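Local coordinates for protein phytase (Debaryomyces castellii, PDB 2GFI) that probably removes phosphate from phytate (inositol hexakisphosphate) as a 3-phytase of the histidine acid phosphatase family, at residues 230-233 against 234-238; 246-249 against 250-253; 276-279 against 280-284. All coordinates share one frame; numbering follows the deposited sequence.

Contact 1: 230-233 against 234-238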
loop_
_atom_site.group_PDB
_atom_site.type_symbol
_atom_site.label_atom_id
_atom_site.label_comp_id
_atom_site.label_asym_id
_atom_site.label_seq_id
_atom_site.Cartn_x
_atom_site.Cartn_y
_atom_site.Cartn_z
ATOM N N TYR A 230 -20.488 1.548 26.741
ATOM C CA TYR A 230 -19.511 2.259 25.932
ATOM C C TYR A 230 -20.106 3.588 25.462
ATOM O O TYR A 230 -19.386 4.540 25.253
ATOM C CB TYR A 230 -19.047 1.386 24.754
ATOM C CG TYR A 230 -20.047 1.256 23.639
ATOM C CD1 TYR A 230 -20.017 2.127 22.557
ATOM C CD2 TYR A 230 -21.020 0.257 23.651
ATOM C CE1 TYR A 230 -20.934 2.003 21.509
ATOM C CE2 TYR A 230 -21.931 0.120 22.601
ATOM C CZ TYR A 230 -21.885 1.014 21.546
ATOM O OH TYR A 230 -22.798 0.949 20.517
ATOM N N LEU A 231 -21.427 3.642 25.303
ATOM C CA LEU A 231 -22.125 4.873 24.902
ATOM C C LEU A 231 -22.034 5.913 26.004
ATOM O O LEU A 231 -21.704 7.075 25.752
ATOM C CB LEU A 231 -23.574 4.605 24.508
ATOM C CG LEU A 231 -23.754 3.730 23.252
ATOM C CD1 LEU A 231 -25.207 3.301 23.173
ATOM C CD2 LEU A 231 -23.306 4.441 21.964
ATOM N N THR A 232 -22.260 5.472 27.235
ATOM C CA THR A 232 -22.151 6.336 28.386
ATOM C C THR A 232 -20.742 6.866 28.532
ATOM O O THR A 232 -20.547 8.062 28.796
ATOM C CB THR A 232 -22.545 5.567 29.599
ATOM O OG1 THR A 232 -23.876 5.081 29.397
ATOM C CG2 THR A 232 -22.649 6.503 30.812
ATOM N N LYS A 233 -19.756 5.993 28.331
ATOM C CA LYS A 233 -18.380 6.412 28.464
ATOM C C LYS A 233 -18.046 7.405 27.376
ATOM O O LYS A 233 -17.383 8.401 27.644
ATOM C CB LYS A 233 -17.412 5.229 28.423
ATOM C CG LYS A 233 -17.582 4.248 29.591
ATOM C CD LYS A 233 -16.735 2.998 29.375
ATOM C CE LYS A 233 -16.413 2.308 30.685
ATOM N NZ LYS A 233 -17.590 1.496 31.127
ATOM N N ALA A 234 -18.522 7.152 26.158
ATOM C CA ALA A 234 -18.210 8.056 25.058
ATOM C C ALA A 234 -18.823 9.423 25.393
ATOM O O ALA A 234 -18.116 10.419 25.411
ATOM C CB ALA A 234 -18.729 7.509 23.746
ATOM N N LEU A 235 -20.118 9.431 25.736
ATOM C CA LEU A 235 -20.833 10.623 26.164
ATOM C C LEU A 235 -20.127 11.379 27.283
ATOM O O LEU A 235 -19.920 12.580 27.190
ATOM C CB LEU A 235 -22.262 10.254 26.591
ATOM C CG LEU A 235 -23.219 11.417 26.875
ATOM C CD1 LEU A 235 -23.326 12.388 25.669
ATOM C CD2 LEU A 235 -24.559 10.884 27.247
ATOM N N ASN A 236 -19.739 10.673 28.334
ATOM C CA ASN A 236 -19.029 11.324 29.437
ATOM C C ASN A 236 -17.756 11.939 28.967
ATOM O O ASN A 236 -17.367 12.979 29.478
ATOM C CB ASN A 236 -18.741 10.360 30.593
ATOM C CG ASN A 236 -19.982 9.915 31.274
ATOM O OD1 ASN A 236 -21.004 10.568 31.180
ATOM N ND2 ASN A 236 -19.919 8.786 31.948
ATOM N N ARG A 237 -17.097 11.324 27.988
ATOM C CA ARG A 237 -15.885 11.932 27.434
ATOM C C ARG A 237 -16.198 13.246 26.720
ATOM O O ARG A 237 -15.457 14.230 26.821
ATOM C CB ARG A 237 -15.151 10.965 26.514
ATOM C CG ARG A 237 -13.780 11.432 26.081
ATOM C CD ARG A 237 -13.001 10.334 25.293
ATOM N NE ARG A 237 -13.666 9.965 24.039
ATOM C CZ ARG A 237 -14.298 8.821 23.774
ATOM N NH1 ARG A 237 -14.367 7.828 24.676
ATOM N NH2 ARG A 237 -14.865 8.660 22.566
ATOM N N PHE A 238 -17.305 13.251 25.994
ATOM C CA PHE A 238 -17.739 14.427 25.236
ATOM C C PHE A 238 -18.112 15.525 26.217
ATOM O O PHE A 238 -17.770 16.699 26.017
ATOM C CB PHE A 238 -18.916 14.049 24.334
ATOM C CG PHE A 238 -18.565 13.002 23.297
ATOM C CD1 PHE A 238 -17.226 12.755 22.959
ATOM C CD2 PHE A 238 -19.555 12.260 22.672
ATOM C CE1 PHE A 238 -16.892 11.801 22.012
ATOM C CE2 PHE A 238 -19.234 11.302 21.722
ATOM C CZ PHE A 238 -17.897 11.060 21.393
#
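A234 meets Y230 one turn back in helix 229-241: its N donates to Y230 O at 2.9 Å, and its methyl CB lies 3.4 Å from that same oxygen. The same methyl also touches E279 of helix 277-295. L235 follows with the straightest bond of the turn, N to L231 O at 2.8 Å with an N-H...O angle of 173°. With CG opposite its own backbone N (chi1 -171°), the isobutyl group of L235 heads for E249 and V252 of helix 249-266 and for I247 just ahead of that helix.

N236 N then reaches T232 O at 2.8 Å, and here the side chains meet as well. The two lie alongside each other, pointing the same way, with T232 CG2 3.7 Å from N236 ND2, a van der Waals contact, CG2 being a methyl; T232 OG1 is hydrogen-bonded to E249. R237 closes the series, its N 3.0 Å from K233 O. Its chain bends at chi3 (63°), and the guanidinium makes salt bridges to E100 through NE and to E279 through NH1, while NH2 hydrogen-bonds to I274 O.

Four consecutive i to i+4 bonds make this a regular alpha-helical turn: the backbone is satisfied within the helix, while the polar ends of T232 and R237 bond to neighbouring parts of the fold.

Contact 2: 246-249 against 250-253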
loop_
_atom_site.group_PDB
_atom_site.type_symbol
_atom_site.label_atom_id
_atom_site.label_comp_id
_atom_site.label_asym_id
_atom_site.label_seq_id
_atom_site.Cartn_x
_atom_site.Cartn_y
_atom_site.Cartn_z
ATOM N N ASN A 246 -25.694 18.746 26.095
ATOM C CA ASN A 246 -26.915 18.026 26.381
ATOM C C ASN A 246 -27.317 17.086 25.228
ATOM O O ASN A 246 -28.151 17.428 24.389
ATOM C CB ASN A 246 -28.042 19.014 26.740
ATOM C CG ASN A 246 -29.279 18.315 27.323
ATOM O OD1 ASN A 246 -29.227 17.133 27.704
ATOM N ND2 ASN A 246 -30.399 19.035 27.371
ATOM N N ILE A 247 -26.682 15.919 25.175
ATOM C CA ILE A 247 -27.079 14.877 24.251
ATOM C C ILE A 247 -27.144 13.577 25.022
ATOM O O ILE A 247 -26.577 13.460 26.115
ATOM C CB ILE A 247 -26.136 14.774 23.017
ATOM C CG1 ILE A 247 -24.713 14.358 23.417
ATOM C CG2 ILE A 247 -26.127 16.089 22.180
ATOM C CD1 ILE A 247 -23.761 14.103 22.204
ATOM N N THR A 248 -27.856 12.617 24.452
ATOM C CA THR A 248 -28.037 11.301 25.050
ATOM C C THR A 248 -27.120 10.238 24.450
ATOM O O THR A 248 -26.438 10.460 23.434
ATOM C CB THR A 248 -29.509 10.834 24.887
ATOM O OG1 THR A 248 -29.845 10.834 23.504
ATOM C CG2 THR A 248 -30.506 11.884 25.478
ATOM N N GLU A 249 -27.143 9.082 25.107
ATOM C CA GLU A 249 -26.506 7.856 24.666
ATOM C C GLU A 249 -27.067 7.440 23.318
ATOM O O GLU A 249 -26.305 7.027 22.467
ATOM C CB GLU A 249 -26.758 6.752 25.673
ATOM C CG GLU A 249 -25.707 6.675 26.754
ATOM C CD GLU A 249 -26.083 7.404 28.024
ATOM O OE1 GLU A 249 -26.943 8.308 27.975
ATOM O OE2 GLU A 249 -25.510 7.069 29.088
ATOM N N ASP A 250 -28.387 7.587 23.154
ATOM C CA ASP A 250 -29.105 7.442 21.894
ATOM C C ASP A 250 -28.541 8.309 20.786
ATOM O O ASP A 250 -28.410 7.846 19.671
ATOM C CB ASP A 250 -30.605 7.812 22.062
ATOM C CG ASP A 250 -31.438 7.600 20.754
ATOM O OD1 ASP A 250 -31.395 6.433 20.238
ATOM O OD2 ASP A 250 -32.182 8.511 20.184
ATOM N N ASP A 251 -28.285 9.578 21.084
ATOM C CA ASP A 251 -27.631 10.503 20.164
ATOM C C ASP A 251 -26.258 10.007 19.724
ATOM O O ASP A 251 -25.980 9.942 18.537
ATOM C CB ASP A 251 -27.504 11.882 20.814
ATOM C CG ASP A 251 -28.872 12.515 21.092
ATOM O OD1 ASP A 251 -29.874 12.095 20.445
ATOM O OD2 ASP A 251 -29.047 13.413 21.937
ATOM N N VAL A 252 -25.433 9.657 20.709
ATOM C CA VAL A 252 -24.103 9.139 20.521
ATOM C C VAL A 252 -24.175 7.877 19.649
ATOM O O VAL A 252 -23.429 7.742 18.708
ATOM C CB VAL A 252 -23.414 8.844 21.869
ATOM C CG1 VAL A 252 -22.029 8.206 21.648
ATOM C CG2 VAL A 252 -23.291 10.122 22.714
ATOM N N SER A 253 -25.101 6.993 19.944
ATOM C CA SER A 253 -25.282 5.805 19.148
ATOM C C SER A 253 -25.564 6.117 17.670
ATOM O O SER A 253 -25.094 5.426 16.795
ATOM C CB SER A 253 -26.424 5.008 19.711
ATOM O OG SER A 253 -26.504 3.791 19.002
#
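T248 and D251 form a capping box at the start of helix 249-266, with T248 as the N-cap residue closing the loop that follows helix 229-241. The reciprocal bonds come first. D251 N donates to T248 OG1 at 3.1 Å, while T248 N donates to D251 OD2 at 2.9 Å, almost straight at 172°. That second donor comes in from above the carboxylate plane, 47° out of it. The threonine hydroxyl can cap because it stands between its own backbone N and carbonyl carbon (chi1 57°), which brings OG1 within bonding distance of the N-H of D251. D251 OD2 also takes a salt bridge from K89 of helix 77-91, and that second partner probably helps to stabilise the negative charge and fix the carboxylate in the box.

Backbone bonds start the helix proper: V252 N reaches T248 O at 3.0 Å, and S253 N reaches E249 O at 2.8 Å. The carboxylate end of E249, its chain bent at chi2, leaves this turn and uses OE2 to hydrogen-bond to T232 on helix 229-241.

Van der Waals contacts fill in beside the box. I247 comes just before the cap and approaches the carboxylate oxygen of D251, its CB 3.4 Å from OD2. Its apolar neighbours are L90 of helix 77-91 and L235 of helix 229-241. V252 also packs on L235. I247 and V252 thus share L235 as a neighbour, and cross each other at about a right angle, with I247 CD1 4.0 Å from V252 CG2.

Contact 3: 276-279 against 280-284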
loop_
_atom_site.group_PDB
_atom_site.type_symbol
_atom_site.label_atom_id
_atom_site.label_comp_id
_atom_site.label_asym_id
_atom_site.label_seq_id
_atom_site.Cartn_x
_atom_site.Cartn_y
_atom_site.Cartn_z
ATOM N N THR A 276 -13.322 5.754 19.776
ATOM C CA THR A 276 -12.187 4.857 19.882
ATOM C C THR A 276 -12.514 3.587 19.142
ATOM O O THR A 276 -13.685 3.287 18.948
ATOM C CB THR A 276 -11.867 4.521 21.341
ATOM O OG1 THR A 276 -12.972 3.821 21.934
ATOM C CG2 THR A 276 -11.643 5.813 22.184
ATOM N N ASN A 277 -11.481 2.827 18.752
ATOM C CA ASN A 277 -11.684 1.513 18.134
ATOM C C ASN A 277 -12.589 0.634 18.984
ATOM O O ASN A 277 -13.474 -0.062 18.486
ATOM C CB ASN A 277 -10.336 0.807 17.925
ATOM C CG ASN A 277 -9.540 1.420 16.812
ATOM O OD1 ASN A 277 -9.598 2.641 16.596
ATOM N ND2 ASN A 277 -8.807 0.588 16.075
ATOM N N GLU A 278 -12.375 0.694 20.287
ATOM C CA GLU A 278 -13.125 -0.134 21.203
ATOM C C GLU A 278 -14.635 0.211 21.169
ATOM O O GLU A 278 -15.459 -0.661 21.296
ATOM C CB GLU A 278 -12.479 -0.034 22.575
ATOM C CG GLU A 278 -13.381 -0.389 23.739
ATOM C CD GLU A 278 -12.625 -0.499 25.048
ATOM O OE1 GLU A 278 -11.670 0.296 25.278
ATOM O OE2 GLU A 278 -12.992 -1.398 25.840
ATOM N N GLU A 279 -14.986 1.472 20.921
ATOM C CA GLU A 279 -16.377 1.862 20.808
ATOM C C GLU A 279 -16.956 1.411 19.489
ATOM O O GLU A 279 -18.066 0.890 19.467
ATOM C CB GLU A 279 -16.533 3.371 21.006
ATOM C CG GLU A 279 -16.294 3.756 22.446
ATOM C CD GLU A 279 -15.758 5.162 22.677
ATOM O OE1 GLU A 279 -15.416 5.919 21.709
ATOM O OE2 GLU A 279 -15.643 5.496 23.891
ATOM N N PHE A 280 -16.219 1.596 18.396
ATOM C CA PHE A 280 -16.661 1.110 17.102
ATOM C C PHE A 280 -16.920 -0.378 17.135
ATOM O O PHE A 280 -17.896 -0.864 16.562
ATOM C CB PHE A 280 -15.580 1.341 16.034
ATOM C CG PHE A 280 -15.504 2.726 15.534
ATOM C CD1 PHE A 280 -16.565 3.285 14.838
ATOM C CD2 PHE A 280 -14.341 3.463 15.703
ATOM C CE1 PHE A 280 -16.485 4.608 14.345
ATOM C CE2 PHE A 280 -14.245 4.759 15.235
ATOM C CZ PHE A 280 -15.328 5.340 14.553
ATOM N N ILE A 281 -16.027 -1.128 17.774
ATOM C CA ILE A 281 -16.163 -2.585 17.802
ATOM C C ILE A 281 -17.429 -3.034 18.561
ATOM O O ILE A 281 -18.110 -4.004 18.172
ATOM C CB ILE A 281 -14.872 -3.194 18.391
ATOM C CG1 ILE A 281 -13.725 -3.082 17.375
ATOM C CG2 ILE A 281 -15.094 -4.599 18.835
ATOM C CD1 ILE A 281 -12.315 -3.324 17.979
ATOM N N GLN A 282 -17.760 -2.322 19.636
ATOM C CA GLN A 282 -18.968 -2.646 20.394
ATOM C C GLN A 282 -20.189 -2.172 19.637
ATOM O O GLN A 282 -21.187 -2.883 19.536
ATOM C CB GLN A 282 -18.928 -2.028 21.783
ATOM C CG GLN A 282 -17.975 -2.750 22.664
ATOM C CD GLN A 282 -17.612 -1.939 23.867
ATOM O OE1 GLN A 282 -16.821 -0.995 23.765
ATOM N NE2 GLN A 282 -18.170 -2.291 25.004
ATOM N N TYR A 283 -20.101 -0.963 19.074
ATOM C CA TYR A 283 -21.145 -0.536 18.179
ATOM C C TYR A 283 -21.394 -1.589 17.092
ATOM O O TYR A 283 -22.545 -1.977 16.855
ATOM C CB TYR A 283 -20.847 0.795 17.515
ATOM C CG TYR A 283 -21.929 1.128 16.487
ATOM C CD1 TYR A 283 -23.174 1.628 16.896
ATOM C CD2 TYR A 283 -21.705 0.943 15.126
ATOM C CE1 TYR A 283 -24.167 1.953 15.978
ATOM C CE2 TYR A 283 -22.675 1.260 14.195
ATOM C CZ TYR A 283 -23.917 1.763 14.630
ATOM O OH TYR A 283 -24.886 2.088 13.722
ATOM N N SER A 284 -20.311 -1.993 16.414
ATOM C CA SER A 284 -20.382 -2.961 15.333
ATOM C C SER A 284 -21.099 -4.217 15.768
ATOM O O SER A 284 -21.888 -4.780 15.028
ATOM C CB SER A 284 -18.984 -3.344 14.878
ATOM O OG SER A 284 -19.073 -4.085 13.672
#
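T276 O takes two N-H groups at the start of helix 277-295, from F280 N at 3.1 Å and, weakly, from E279 N at 3.0 Å. The helix opens with a capping box between T276 and E279. T276 is the N-cap: its OG1 accepts from E279 N at 3.3 Å, and in return T276 N donates to E279 OE1 at 2.9 Å, from above the carboxylate plane. The other oxygen of that carboxylate, OE2, pairs with R237 of helix 229-241, and the salt bridge probably fixes the rotation of the carboxylate and favours its charged form.

One turn on, Y283 N donates to E279 O at 2.8 Å, nearly straight (171°). The F280 ring swings back toward the N-terminus, chi1 -78° placing CG beside its own backbone N; CD2 comes 3.3 Å from T276 O and the CA of N277 sits at the ring's edge. Beyond the turn, the ring meets F256 of helix 249-266 with the planes steeply inclined, while Y283 stacks on the same F256.

E278 and Q282 lie alongside each other, facing a second subunit. There E278 OE1 accepts a hydrogen bond from the N of G407, and N277 ND2 hydrogen-bonds to the O of G50, both of that neighbouring subunit. F408 of the same subunit packs on I281, whose CG1 lies 3.2 Å from N277 O.

The three contacts mark successive helices, 229-241, 249-266 and 277-295, all on one side of the chain's centre. Contacts 1 and 2 have centres about 9 Å apart and are joined by a probable hydrogen bond, T232 OG1 to E249 OE2 at 2.6 Å. Contacts 1 and 3, about 12 Å apart, are tied by the salt bridge of R237 NH1 to E279 OE2 at 2.8 Å. Contacts 2 and 3 merely brush, S253 O lying 3.7 Å from Y283 CE1. Contact 3 comes nearest the probable active site: the side chain of Y283 is about 11 Å from that of D333, the predicted proton donor.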